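Local coordinates for putative thioesterase II (Thermobifida fusca, PDB 3BBJ), which is a putative thioesterase II of the acyl-CoA thioesterase family and so probably hydrolyses acyl thioesters, although its own substrate is not established, at residues F8-V14 with T43-S48; Y177-S181 with F194-A198; A161-R165 with V206-V210. The contacts are given in a common frame with arbitrary orientation. Residue numbers count along the deposited sequence, not the author numbering.

The three contacts sample a double hot-dog fold, in which two tandem domains share one antiparallel sheet. Contact 1 belongs to the N-terminal half and closes before contact 2 opens; about 13 Å separates their centres and they touch. Contact 2 joins strand 173-180 to helix 191-198 in the C-terminal half. The halves meet where these two contacts touch, Thr43 and Gln46 on Pro196, Thr43 on Leu197 and Phe8 on Leu180. Both segments of contact 2 fall, in sequence, between those of contact 3, whose centre is about 21 Å from that of contact 2 and about 31 Å from that of contact 1, across the chain's centre. Near the surface, contact 3 joins the C-terminal end of helix 157-163 to a 3-10 segment in the loop before strand 217-224.

Contact 1 of 3, residues F8-V14 with T43-S48; sequences FDSATEV and TVLQRS
The N-terminal helix 7-11 unwinds against the side of helix 38-51, the long central helix that the N-terminal hot-dog domain wraps in its sheet. Residues 8-11 are helical; Thr12 leaves helical angles (phi/psi -107/6), and Glu13 and Val14 are extended, Val14 at -122/135. Residues 43-48 stay helical throughout. The backbones come nearest at Thr12 and Val44, with CA atoms 5.5 Å apart, and 368 Å² is buried.

Apolar contacts line the interface. Phe8, with chi1 t, swings its ring until CZ lies 3.2 Å from CG2 of Thr43, and Thr12 CG2 sits 3.5 Å from that same Thr43 methyl. Farther along, Val14 CG1 meets Val44 CG1 at 3.5 Å, and Val14 CG2 lies 3.9 Å from Arg47 CB. Val24 of strand 21-26 touches both valines, so the sheet seals this end, while Tyr30 touches Phe8.

Polar groups largely look inward to their own segments. Thr12, in rotamer p, turns OG1 back to Phe8 O at 2.6 Å, beside the 2.9 Å backbone bond from Thr12 N to Phe8 O; Thr43 OG1 bonds to Gly39 O. Arg47 (chi1 m, then t, t) has the largest covered area, 81 Å², placing NH1 4.2 Å from Phe8 CE2 and 2.6 Å from Thr12 OG1, an approach whose angle is too poor for a hydrogen bond.

With threonine hydroxyls spent on helix carbonyls and their methyls turned toward each other, the chemistry implies cohesion by shape and burial, the Arg47 side chain lying along the interface.

Contact 2 of 3, residues Y177-S181 with F194-A198; sequences YVDLS and FLPLA
Phe194 drives its ring between the side chains of Val178 and Leu180 and over the backbone at Asp179, giving up 84 Å² to the strand. This is the hot-dog principle in its C-terminal copy: helix 191-198, probably the counterpart of helix 38-51, rests on the concave side of the sheet, here on strand 173-180. Residues 177-180 form the strand, nearly fully stretched at Asp179 (phi/psi -165/168), and Ser181 leaves it. Strand 177-180 and helix 194-198 cross obliquely at 127°, nearer antiparallel than parallel, with axes 9.4 Å apart at closest approach; CA atoms pair as Val178 with Ala198 (7.2 Å) and Leu180 with Phe194 (8.1 Å).

The helix is kinked: Pro196 has no amide hydrogen, and Leu197 N lacks the regular helical bond, making only a weak one to Phe194 O at 3.0 Å; Ala198 N regains one to Phe194 O at 2.8 Å.

Phe194, chi1 t and chi2 67°, lies with CE1 3.5 Å from Leu180 CD2 and CZ 3.7 Å from Asp179 CA; Val178 (p) places CG2 at the ring edge, 4.4 Å from Phe194 CZ. Leu180 (m, t) also brings CD2 to 4.3 Å from Leu197 CD2 (chi1 t, chi2 p). Leu233 of the neighbouring strand 233-243 touches both Val178 and Phe194, adding to the apolar packing. Asp179 points CA-to-CB away, yet its OD1 lies 4.1 Å from Phe194 CE2; OD2 bonds to Ser187 OG, and OD1 accepts weakly from Ala188 N and, at 2.8 Å, from Leu180 N.

Contact 3 of 3, residues A161-R165 with V206-V210; sequences AALAR and VSLLV
One carbonyl accepts both terminal nitrogens of Arg165: Ser207 O takes two weak hydrogen bonds, from Arg165 NH1 at 3.2 Å and from Arg165 NH2 at 3.1 Å, lying near the guanidinium plane. The third nitrogen, NE of Arg165, turns back to Leu163 O at 3.3 Å, again weakly. Chi1 and chi2 both m fold the side chain into this reach. The backbone of Arg165 closes helix 157-163 with a Schellman motif, its positive phi (61/15) accompanied by the bond from Arg165 N to Ala162 O at 3.2 Å. Across the contact, residues 206-208 form a 3-10 turn after helix 191-198; Val206 O accepts Leu209 N (3.0 Å) and Val210 N (3.1 Å), while Ser207 OG bonds to Pro204 O. The closest CA pair is Leu163 and Leu208, 6.9 Å apart. Beside these bonds, Leu208 (m, t) places CD2 3.9 Å from Ala162 CB and 4.2 Å from Leu163 CD2, and Leu174 of strand 173-180 touches both leucines.

Contact 1 of 3, residues F8-V14 with T43-S48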
ATOM      1  N   PHE A   8     -26.224  -0.016   4.858  1.00 50.80           N
ATOM      2  CA  PHE A   8     -25.045   0.306   4.048  1.00 50.82           C
ATOM      3  C   PHE A   8     -25.392   0.770   2.642  1.00 52.98           C
ATOM      4  O   PHE A   8     -24.810   1.738   2.147  1.00 53.26           O
ATOM      5  CB  PHE A   8     -24.171  -0.938   3.960  1.00 48.86           C
ATOM      6  CG  PHE A   8     -22.905  -0.763   3.154  1.00 48.24           C
ATOM      7  CD1 PHE A   8     -21.788  -0.176   3.722  1.00 44.50           C
ATOM      8  CD2 PHE A   8     -22.813  -1.260   1.849  1.00 48.81           C
ATOM      9  CE1 PHE A   8     -20.597  -0.052   2.991  1.00 47.50           C
ATOM     10  CE2 PHE A   8     -21.628  -1.132   1.113  1.00 46.77           C
ATOM     11  CZ  PHE A   8     -20.527  -0.531   1.695  1.00 41.87           C
ATOM     12  N   ASP A   9     -26.309   0.059   1.984  1.00 55.17           N
ATOM     13  CA  ASP A   9     -26.742   0.440   0.621  1.00 56.90           C
ATOM     14  C   ASP A   9     -27.248   1.891   0.598  1.00 57.20           C
ATOM     15  O   ASP A   9     -26.893   2.675  -0.275  1.00 57.77           O
ATOM     16  CB  ASP A   9     -27.848  -0.487   0.106  1.00 58.06           C
ATOM     17  CG  ASP A   9     -27.336  -1.872  -0.284  1.00 63.63           C
ATOM     18  OD1 ASP A   9     -26.117  -2.006  -0.541  1.00 63.11           O
ATOM     19  OD2 ASP A   9     -28.168  -2.823  -0.351  1.00 67.81           O
ATOM     20  N   SER A  10     -28.081   2.231   1.572  1.00 57.77           N
ATOM     21  CA  SER A  10     -28.620   3.581   1.698  1.00 58.98           C
ATOM     22  C   SER A  10     -27.553   4.586   2.117  1.00 57.58           C
ATOM     23  O   SER A  10     -27.421   5.662   1.522  1.00 58.19           O
ATOM     24  CB  SER A  10     -29.760   3.594   2.730  1.00 61.21           C
ATOM     25  OG  SER A  10     -30.114   4.919   3.107  1.00 67.52           O
ATOM     26  N   ALA A  11     -26.801   4.223   3.149  1.00 55.46           N
ATOM     27  CA  ALA A  11     -25.753   5.076   3.703  1.00 54.83           C
ATOM     28  C   ALA A  11     -24.617   5.449   2.733  1.00 54.95           C
ATOM     29  O   ALA A  11     -23.993   6.496   2.889  1.00 55.28           O
ATOM     30  CB  ALA A  11     -25.153   4.418   4.952  1.00 53.19           C
ATOM     31  N   THR A  12     -24.344   4.598   1.750  1.00 54.47           N
ATOM     32  CA  THR A  12     -23.193   4.795   0.868  1.00 55.13           C
ATOM     33  C   THR A  12     -23.529   5.266  -0.546  1.00 56.82           C
ATOM     34  O   THR A  12     -22.642   5.353  -1.390  1.00 58.29           O
ATOM     35  CB  THR A  12     -22.355   3.474   0.777  1.00 55.40           C
ATOM     36  OG1 THR A  12     -23.160   2.413   0.220  1.00 55.38           O
ATOM     37  CG2 THR A  12     -21.865   3.056   2.164  1.00 51.02           C
ATOM     38  N   GLU A  13     -24.790   5.565  -0.831  1.00 59.51           N
ATOM     39  CA  GLU A  13     -25.150   5.992  -2.181  1.00 62.48           C
ATOM     40  C   GLU A  13     -24.611   7.385  -2.460  1.00 59.55           C
ATOM     41  O   GLU A  13     -24.677   8.257  -1.607  1.00 59.96           O
ATOM     42  CB  GLU A  13     -26.676   5.960  -2.405  1.00 64.39           C
ATOM     43  CG  GLU A  13     -27.484   6.969  -1.585  1.00 67.06           C
ATOM     44  CD  GLU A  13     -28.905   7.182  -2.115  1.00 68.75           C
ATOM     45  OE1 GLU A  13     -29.110   7.135  -3.355  1.00 74.23           O
ATOM     46  OE2 GLU A  13     -29.811   7.428  -1.275  1.00 73.70           O
ATOM     47  N   VAL A  14     -24.073   7.576  -3.661  1.00 58.42           N
ATOM     48  CA  VAL A  14     -23.522   8.861  -4.086  1.00 57.15           C
ATOM     49  C   VAL A  14     -24.269   9.296  -5.336  1.00 57.97           C
ATOM     50  O   VAL A  14     -24.512   8.493  -6.240  1.00 57.14           O
ATOM     51  CB  VAL A  14     -21.983   8.775  -4.336  1.00 57.91           C
ATOM     52  CG1 VAL A  14     -21.294   8.063  -3.161  1.00 54.53           C
ATOM     53  CG2 VAL A  14     -21.655   8.067  -5.642  1.00 55.54           C
ATOM     54  N   THR A  43     -15.609   3.699   0.819  1.00 48.56           N
ATOM     55  CA  THR A  43     -16.713   3.055   0.134  1.00 48.72           C
ATOM     56  C   THR A  43     -17.425   4.039  -0.787  1.00 49.46           C
ATOM     57  O   THR A  43     -17.763   3.724  -1.936  1.00 49.95           O
ATOM     58  CB  THR A  43     -17.712   2.482   1.185  1.00 50.31           C
ATOM     59  OG1 THR A  43     -17.113   1.357   1.857  1.00 49.92           O
ATOM     60  CG2 THR A  43     -18.991   2.048   0.535  1.00 51.37           C
ATOM     61  N   VAL A  44     -17.636   5.236  -0.258  1.00 50.07           N
ATOM     62  CA  VAL A  44     -18.282   6.327  -0.981  1.00 48.85           C
ATOM     63  C   VAL A  44     -17.392   6.822  -2.120  1.00 48.36           C
ATOM     64  O   VAL A  44     -17.875   7.066  -3.233  1.00 49.98           O
ATOM     65  CB  VAL A  44     -18.630   7.484  -0.010  1.00 49.21           C
ATOM     66  CG1 VAL A  44     -18.807   8.797  -0.758  1.00 53.21           C
ATOM     67  CG2 VAL A  44     -19.883   7.141   0.797  1.00 47.96           C
ATOM     68  N   LEU A  45     -16.098   6.974  -1.854  1.00 48.34           N
ATOM     69  CA  LEU A  45     -15.176   7.418  -2.879  1.00 47.62           C
ATOM     70  C   LEU A  45     -15.031   6.341  -3.942  1.00 47.30           C
ATOM     71  O   LEU A  45     -14.956   6.654  -5.130  1.00 48.33           O
ATOM     72  CB  LEU A  45     -13.809   7.764  -2.294  1.00 48.58           C
ATOM     73  CG  LEU A  45     -13.644   9.031  -1.449  1.00 49.65           C
ATOM     74  CD1 LEU A  45     -12.133   9.271  -1.242  1.00 45.89           C
ATOM     75  CD2 LEU A  45     -14.307  10.259  -2.093  1.00 48.48           C
ATOM     76  N   GLN A  46     -15.024   5.073  -3.535  1.00 46.47           N
ATOM     77  CA  GLN A  46     -14.934   3.993  -4.514  1.00 46.04           C
ATOM     78  C   GLN A  46     -16.070   4.094  -5.510  1.00 46.42           C
ATOM     79  O   GLN A  46     -15.854   3.874  -6.709  1.00 47.22           O
ATOM     80  CB  GLN A  46     -14.931   2.605  -3.845  1.00 46.17           C
ATOM     81  CG  GLN A  46     -14.879   1.432  -4.849  1.00 42.59           C
ATOM     82  CD  GLN A  46     -14.710   0.071  -4.178  1.00 47.71           C
ATOM     83  OE1 GLN A  46     -13.689  -0.200  -3.555  1.00 46.27           O
ATOM     84  NE2 GLN A  46     -15.711  -0.803  -4.333  1.00 48.04           N
ATOM     85  N   ARG A  47     -17.275   4.388  -5.006  1.00 47.97           N
ATOM     86  CA  ARG A  47     -18.473   4.494  -5.849  1.00 50.21           C
ATOM     87  C   ARG A  47     -18.347   5.581  -6.897  1.00 51.07           C
ATOM     88  O   ARG A  47     -18.737   5.399  -8.048  1.00 52.29           O
ATOM     89  CB  ARG A  47     -19.728   4.769  -5.003  1.00 51.77           C
ATOM     90  CG  ARG A  47     -20.293   3.534  -4.360  1.00 55.25           C
ATOM     91  CD  ARG A  47     -21.776   3.655  -4.047  1.00 63.15           C
ATOM     92  NE  ARG A  47     -22.400   2.334  -4.064  1.00 65.78           N
ATOM     93  CZ  ARG A  47     -22.406   1.469  -3.051  1.00 71.08           C
ATOM     94  NH1 ARG A  47     -21.824   1.754  -1.896  1.00 78.25           N
ATOM     95  NH2 ARG A  47     -22.999   0.288  -3.202  1.00 77.73           N
ATOM     96  N   SER A  48     -17.816   6.723  -6.477  1.00 52.64           N
ATOM     97  CA  SER A  48     -17.603   7.834  -7.371  1.00 53.98           C
ATOM     98  C   SER A  48     -16.658   7.459  -8.499  1.00 53.86           C
ATOM     99  O   SER A  48     -16.855   7.858  -9.646  1.00 55.16           O
ATOM    100  CB  SER A  48     -17.026   9.023  -6.599  1.00 55.32           C
ATOM    101  OG  SER A  48     -15.782   8.704  -5.994  1.00 54.02           O
TER

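Contact 2 of 3, residues Y177-S181 with F194-A198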
ATOM      1  N   TYR A 177     -14.157 -13.577  11.470  1.00 47.04           N
ATOM      2  CA  TYR A 177     -15.062 -13.277  10.376  1.00 46.49           C
ATOM      3  C   TYR A 177     -15.685 -11.897  10.558  1.00 45.31           C
ATOM      4  O   TYR A 177     -15.932 -11.458  11.681  1.00 45.50           O
ATOM      5  CB  TYR A 177     -16.133 -14.374  10.293  1.00 47.92           C
ATOM      6  CG  TYR A 177     -15.514 -15.741  10.126  1.00 46.24           C
ATOM      7  CD1 TYR A 177     -14.956 -16.397  11.219  1.00 48.29           C
ATOM      8  CD2 TYR A 177     -15.439 -16.353   8.876  1.00 46.60           C
ATOM      9  CE1 TYR A 177     -14.353 -17.623  11.091  1.00 48.00           C
ATOM     10  CE2 TYR A 177     -14.830 -17.595   8.725  1.00 48.29           C
ATOM     11  CZ  TYR A 177     -14.293 -18.228   9.842  1.00 54.76           C
ATOM     12  OH  TYR A 177     -13.691 -19.457   9.724  1.00 51.56           O
ATOM     13  N   VAL A 178     -15.920 -11.221   9.443  1.00 44.35           N
ATOM     14  CA  VAL A 178     -16.531  -9.901   9.450  1.00 44.05           C
ATOM     15  C   VAL A 178     -17.543  -9.773   8.338  1.00 44.75           C
ATOM     16  O   VAL A 178     -17.382 -10.367   7.261  1.00 44.76           O
ATOM     17  CB  VAL A 178     -15.489  -8.795   9.266  1.00 46.14           C
ATOM     18  CG1 VAL A 178     -14.674  -8.968   7.910  1.00 42.02           C
ATOM     19  CG2 VAL A 178     -16.155  -7.436   9.372  1.00 44.79           C
ATOM     20  N   ASP A 179     -18.589  -8.996   8.607  1.00 47.41           N
ATOM     21  CA  ASP A 179     -19.647  -8.718   7.633  1.00 47.22           C
ATOM     22  C   ASP A 179     -20.438  -7.527   8.149  1.00 45.76           C
ATOM     23  O   ASP A 179     -20.258  -7.115   9.301  1.00 46.99           O
ATOM     24  CB  ASP A 179     -20.570  -9.943   7.499  1.00 48.69           C
ATOM     25  CG  ASP A 179     -21.285 -10.018   6.135  1.00 49.52           C
ATOM     26  OD1 ASP A 179     -21.353  -9.000   5.399  1.00 46.75           O
ATOM     27  OD2 ASP A 179     -21.773 -11.126   5.804  1.00 57.92           O
ATOM     28  N   LEU A 180     -21.289  -6.966   7.306  1.00 46.28           N
ATOM     29  CA  LEU A 180     -22.269  -5.969   7.742  1.00 46.95           C
ATOM     30  C   LEU A 180     -23.174  -6.591   8.820  1.00 46.63           C
ATOM     31  O   LEU A 180     -23.424  -7.792   8.816  1.00 44.89           O
ATOM     32  CB  LEU A 180     -23.124  -5.497   6.560  1.00 47.75           C
ATOM     33  CG  LEU A 180     -22.393  -4.734   5.442  1.00 47.27           C
ATOM     34  CD1 LEU A 180     -23.321  -4.471   4.263  1.00 42.44           C
ATOM     35  CD2 LEU A 180     -21.838  -3.434   6.001  1.00 41.88           C
ATOM     36  N   SER A 181     -23.660  -5.771   9.745  1.00 46.97           N
ATOM     37  CA  SER A 181     -24.425  -6.289  10.872  1.00 47.13           C
ATOM     38  C   SER A 181     -25.825  -6.839  10.484  1.00 48.66           C
ATOM     39  O   SER A 181     -26.492  -6.360   9.544  1.00 47.54           O
ATOM     40  CB  SER A 181     -24.562  -5.205  11.955  1.00 47.44           C
ATOM     41  OG  SER A 181     -25.470  -4.167  11.562  1.00 46.64           O
ATOM     42  N   PHE A 194     -18.488  -3.454  -0.309  1.00 47.31           N
ATOM     43  CA  PHE A 194     -18.237  -3.523   1.143  1.00 46.25           C
ATOM     44  C   PHE A 194     -16.764  -3.731   1.506  1.00 45.84           C
ATOM     45  O   PHE A 194     -16.357  -3.428   2.622  1.00 47.38           O
ATOM     46  CB  PHE A 194     -19.099  -4.656   1.721  1.00 46.64           C
ATOM     47  CG  PHE A 194     -18.733  -5.087   3.129  1.00 44.36           C
ATOM     48  CD1 PHE A 194     -18.920  -4.238   4.206  1.00 44.53           C
ATOM     49  CD2 PHE A 194     -18.284  -6.386   3.373  1.00 46.10           C
ATOM     50  CE1 PHE A 194     -18.607  -4.652   5.505  1.00 48.93           C
ATOM     51  CE2 PHE A 194     -17.970  -6.817   4.672  1.00 44.44           C
ATOM     52  CZ  PHE A 194     -18.137  -5.946   5.739  1.00 45.03           C
ATOM     53  N   LEU A 195     -15.965  -4.238   0.568  1.00 45.76           N
ATOM     54  CA  LEU A 195     -14.539  -4.484   0.835  1.00 44.50           C
ATOM     55  C   LEU A 195     -13.802  -3.252   1.392  1.00 44.41           C
ATOM     56  O   LEU A 195     -13.088  -3.367   2.388  1.00 44.25           O
ATOM     57  CB  LEU A 195     -13.832  -5.069  -0.401  1.00 44.78           C
ATOM     58  CG  LEU A 195     -14.231  -6.509  -0.776  1.00 44.69           C
ATOM     59  CD1 LEU A 195     -13.484  -7.013  -1.978  1.00 44.23           C
ATOM     60  CD2 LEU A 195     -14.001  -7.455   0.399  1.00 50.69           C
ATOM     61  N   PRO A 196     -13.989  -2.070   0.778  1.00 44.74           N
ATOM     62  CA  PRO A 196     -13.295  -0.878   1.308  1.00 45.11           C
ATOM     63  C   PRO A 196     -13.636  -0.534   2.763  1.00 45.97           C
ATOM     64  O   PRO A 196     -12.778   0.009   3.497  1.00 47.08           O
ATOM     65  CB  PRO A 196     -13.701   0.251   0.349  1.00 46.37           C
ATOM     66  CG  PRO A 196     -14.862  -0.282  -0.468  1.00 47.64           C
ATOM     67  CD  PRO A 196     -14.797  -1.785  -0.427  1.00 45.02           C
ATOM     68  N   LEU A 197     -14.860  -0.846   3.198  1.00 44.92           N
ATOM     69  CA  LEU A 197     -15.215  -0.694   4.614  1.00 45.50           C
ATOM     70  C   LEU A 197     -14.629  -1.836   5.438  1.00 45.11           C
ATOM     71  O   LEU A 197     -14.066  -1.616   6.518  1.00 45.69           O
ATOM     72  CB  LEU A 197     -16.742  -0.640   4.826  1.00 46.27           C
ATOM     73  CG  LEU A 197     -17.250  -0.627   6.287  1.00 45.21           C
ATOM     74  CD1 LEU A 197     -16.623   0.488   7.086  1.00 48.13           C
ATOM     75  CD2 LEU A 197     -18.751  -0.497   6.353  1.00 44.37           C
ATOM     76  N   ALA A 198     -14.778  -3.051   4.929  1.00 43.61           N
ATOM     77  CA  ALA A 198     -14.289  -4.265   5.598  1.00 42.67           C
ATOM     78  C   ALA A 198     -12.828  -4.168   6.006  1.00 43.65           C
ATOM     79  O   ALA A 198     -12.477  -4.506   7.121  1.00 46.25           O
ATOM     80  CB  ALA A 198     -14.510  -5.471   4.703  1.00 40.84           C
TER

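Contact 3 of 3, residues A161-R165 with V206-V210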
ATOM      1  N   ALA A 161      -9.517 -13.500  23.400  1.00 59.15           N
ATOM      2  CA  ALA A 161      -8.668 -13.515  24.594  1.00 59.32           C
ATOM      3  C   ALA A 161      -7.703 -12.347  24.570  1.00 58.24           C
ATOM      4  O   ALA A 161      -7.453 -11.719  25.593  1.00 58.80           O
ATOM      5  CB  ALA A 161      -7.893 -14.854  24.715  1.00 59.18           C
ATOM      6  N   ALA A 162      -7.166 -12.058  23.392  1.00 58.70           N
ATOM      7  CA  ALA A 162      -6.209 -10.962  23.232  1.00 59.07           C
ATOM      8  C   ALA A 162      -6.851  -9.599  23.497  1.00 58.57           C
ATOM      9  O   ALA A 162      -6.331  -8.786  24.251  1.00 59.55           O
ATOM     10  CB  ALA A 162      -5.610 -10.999  21.834  1.00 58.12           C
ATOM     11  N   LEU A 163      -7.986  -9.356  22.855  1.00 58.51           N
ATOM     12  CA  LEU A 163      -8.701  -8.094  23.000  1.00 58.44           C
ATOM     13  C   LEU A 163      -9.225  -7.893  24.424  1.00 59.88           C
ATOM     14  O   LEU A 163      -9.196  -6.767  24.930  1.00 59.64           O
ATOM     15  CB  LEU A 163      -9.869  -8.027  22.009  1.00 58.76           C
ATOM     16  CG  LEU A 163      -9.453  -7.904  20.543  1.00 55.64           C
ATOM     17  CD1 LEU A 163     -10.611  -8.185  19.613  1.00 54.40           C
ATOM     18  CD2 LEU A 163      -8.873  -6.528  20.317  1.00 50.32           C
ATOM     19  N   ALA A 164      -9.685  -8.981  25.056  1.00 60.06           N
ATOM     20  CA  ALA A 164     -10.178  -8.948  26.434  1.00 60.84           C
ATOM     21  C   ALA A 164      -9.067  -9.025  27.479  1.00 63.05           C
ATOM     22  O   ALA A 164      -9.363  -9.108  28.661  1.00 63.86           O
ATOM     23  CB  ALA A 164     -11.189 -10.074  26.667  1.00 59.30           C
ATOM     24  N   ARG A 165      -7.802  -9.020  27.052  1.00 65.85           N
ATOM     25  CA  ARG A 165      -6.643  -9.022  27.957  1.00 67.95           C
ATOM     26  C   ARG A 165      -6.529 -10.252  28.889  1.00 70.14           C
ATOM     27  O   ARG A 165      -5.745 -10.225  29.841  1.00 70.89           O
ATOM     28  CB  ARG A 165      -6.626  -7.743  28.800  1.00 67.79           C
ATOM     29  CG  ARG A 165      -6.888  -6.462  28.027  1.00 70.55           C
ATOM     30  CD  ARG A 165      -5.761  -6.090  27.065  1.00 79.22           C
ATOM     31  NE  ARG A 165      -6.302  -5.484  25.841  1.00 85.08           N
ATOM     32  CZ  ARG A 165      -5.582  -5.093  24.793  1.00 86.24           C
ATOM     33  NH1 ARG A 165      -4.256  -5.215  24.800  1.00 92.05           N
ATOM     34  NH2 ARG A 165      -6.195  -4.568  23.731  1.00 87.96           N
ATOM     35  N   VAL A 206      -2.945  -1.880  16.821  1.00 47.29           N
ATOM     36  CA  VAL A 206      -2.051  -1.255  17.768  1.00 48.60           C
ATOM     37  C   VAL A 206      -2.528  -1.389  19.212  1.00 49.94           C
ATOM     38  O   VAL A 206      -1.723  -1.326  20.136  1.00 50.10           O
ATOM     39  CB  VAL A 206      -1.825   0.252  17.430  1.00 48.77           C
ATOM     40  CG1 VAL A 206      -3.137   1.087  17.587  1.00 48.36           C
ATOM     41  CG2 VAL A 206      -0.721   0.812  18.283  1.00 49.03           C
ATOM     42  N   SER A 207      -3.832  -1.571  19.397  1.00 52.00           N
ATOM     43  CA  SER A 207      -4.405  -1.699  20.717  1.00 52.88           C
ATOM     44  C   SER A 207      -3.806  -2.893  21.447  1.00 54.28           C
ATOM     45  O   SER A 207      -3.763  -2.888  22.664  1.00 55.42           O
ATOM     46  CB  SER A 207      -5.922  -1.818  20.620  1.00 52.86           C
ATOM     47  OG  SER A 207      -6.292  -2.994  19.935  1.00 51.08           O
ATOM     48  N   LEU A 208      -3.339  -3.898  20.702  1.00 54.29           N
ATOM     49  CA  LEU A 208      -2.719  -5.094  21.284  1.00 55.20           C
ATOM     50  C   LEU A 208      -1.280  -4.908  21.757  1.00 57.05           C
ATOM     51  O   LEU A 208      -0.731  -5.811  22.369  1.00 58.94           O
ATOM     52  CB  LEU A 208      -2.699  -6.220  20.255  1.00 54.31           C
ATOM     53  CG  LEU A 208      -4.049  -6.757  19.814  1.00 52.78           C
ATOM     54  CD1 LEU A 208      -3.821  -7.829  18.777  1.00 42.33           C
ATOM     55  CD2 LEU A 208      -4.834  -7.281  21.014  1.00 49.27           C
ATOM     56  N   LEU A 209      -0.689  -3.743  21.489  1.00 58.65           N
ATOM     57  CA  LEU A 209       0.758  -3.516  21.671  1.00 59.05           C
ATOM     58  C   LEU A 209       1.153  -2.312  22.540  1.00 59.48           C
ATOM     59  O   LEU A 209       2.055  -2.421  23.370  1.00 61.79           O
ATOM     60  CB  LEU A 209       1.397  -3.335  20.291  1.00 57.60           C
ATOM     61  CG  LEU A 209       1.077  -4.435  19.268  1.00 62.09           C
ATOM     62  CD1 LEU A 209       1.355  -3.986  17.848  1.00 55.16           C
ATOM     63  CD2 LEU A 209       1.838  -5.723  19.604  1.00 63.56           C
ATOM     64  N   VAL A 210       0.556  -1.149  22.290  1.00 56.75           N
ATOM     65  CA  VAL A 210       0.766   0.032  23.146  1.00 55.33           C
ATOM     66  C   VAL A 210      -0.618   0.454  23.652  1.00 55.99           C
ATOM     67  O   VAL A 210      -1.635  -0.114  23.226  1.00 56.30           O
ATOM     68  CB  VAL A 210       1.535   1.189  22.435  1.00 53.38           C
ATOM     69  CG1 VAL A 210       2.859   0.662  21.859  1.00 58.44           C
ATOM     70  CG2 VAL A 210       0.704   1.844  21.322  1.00 56.12           C
TER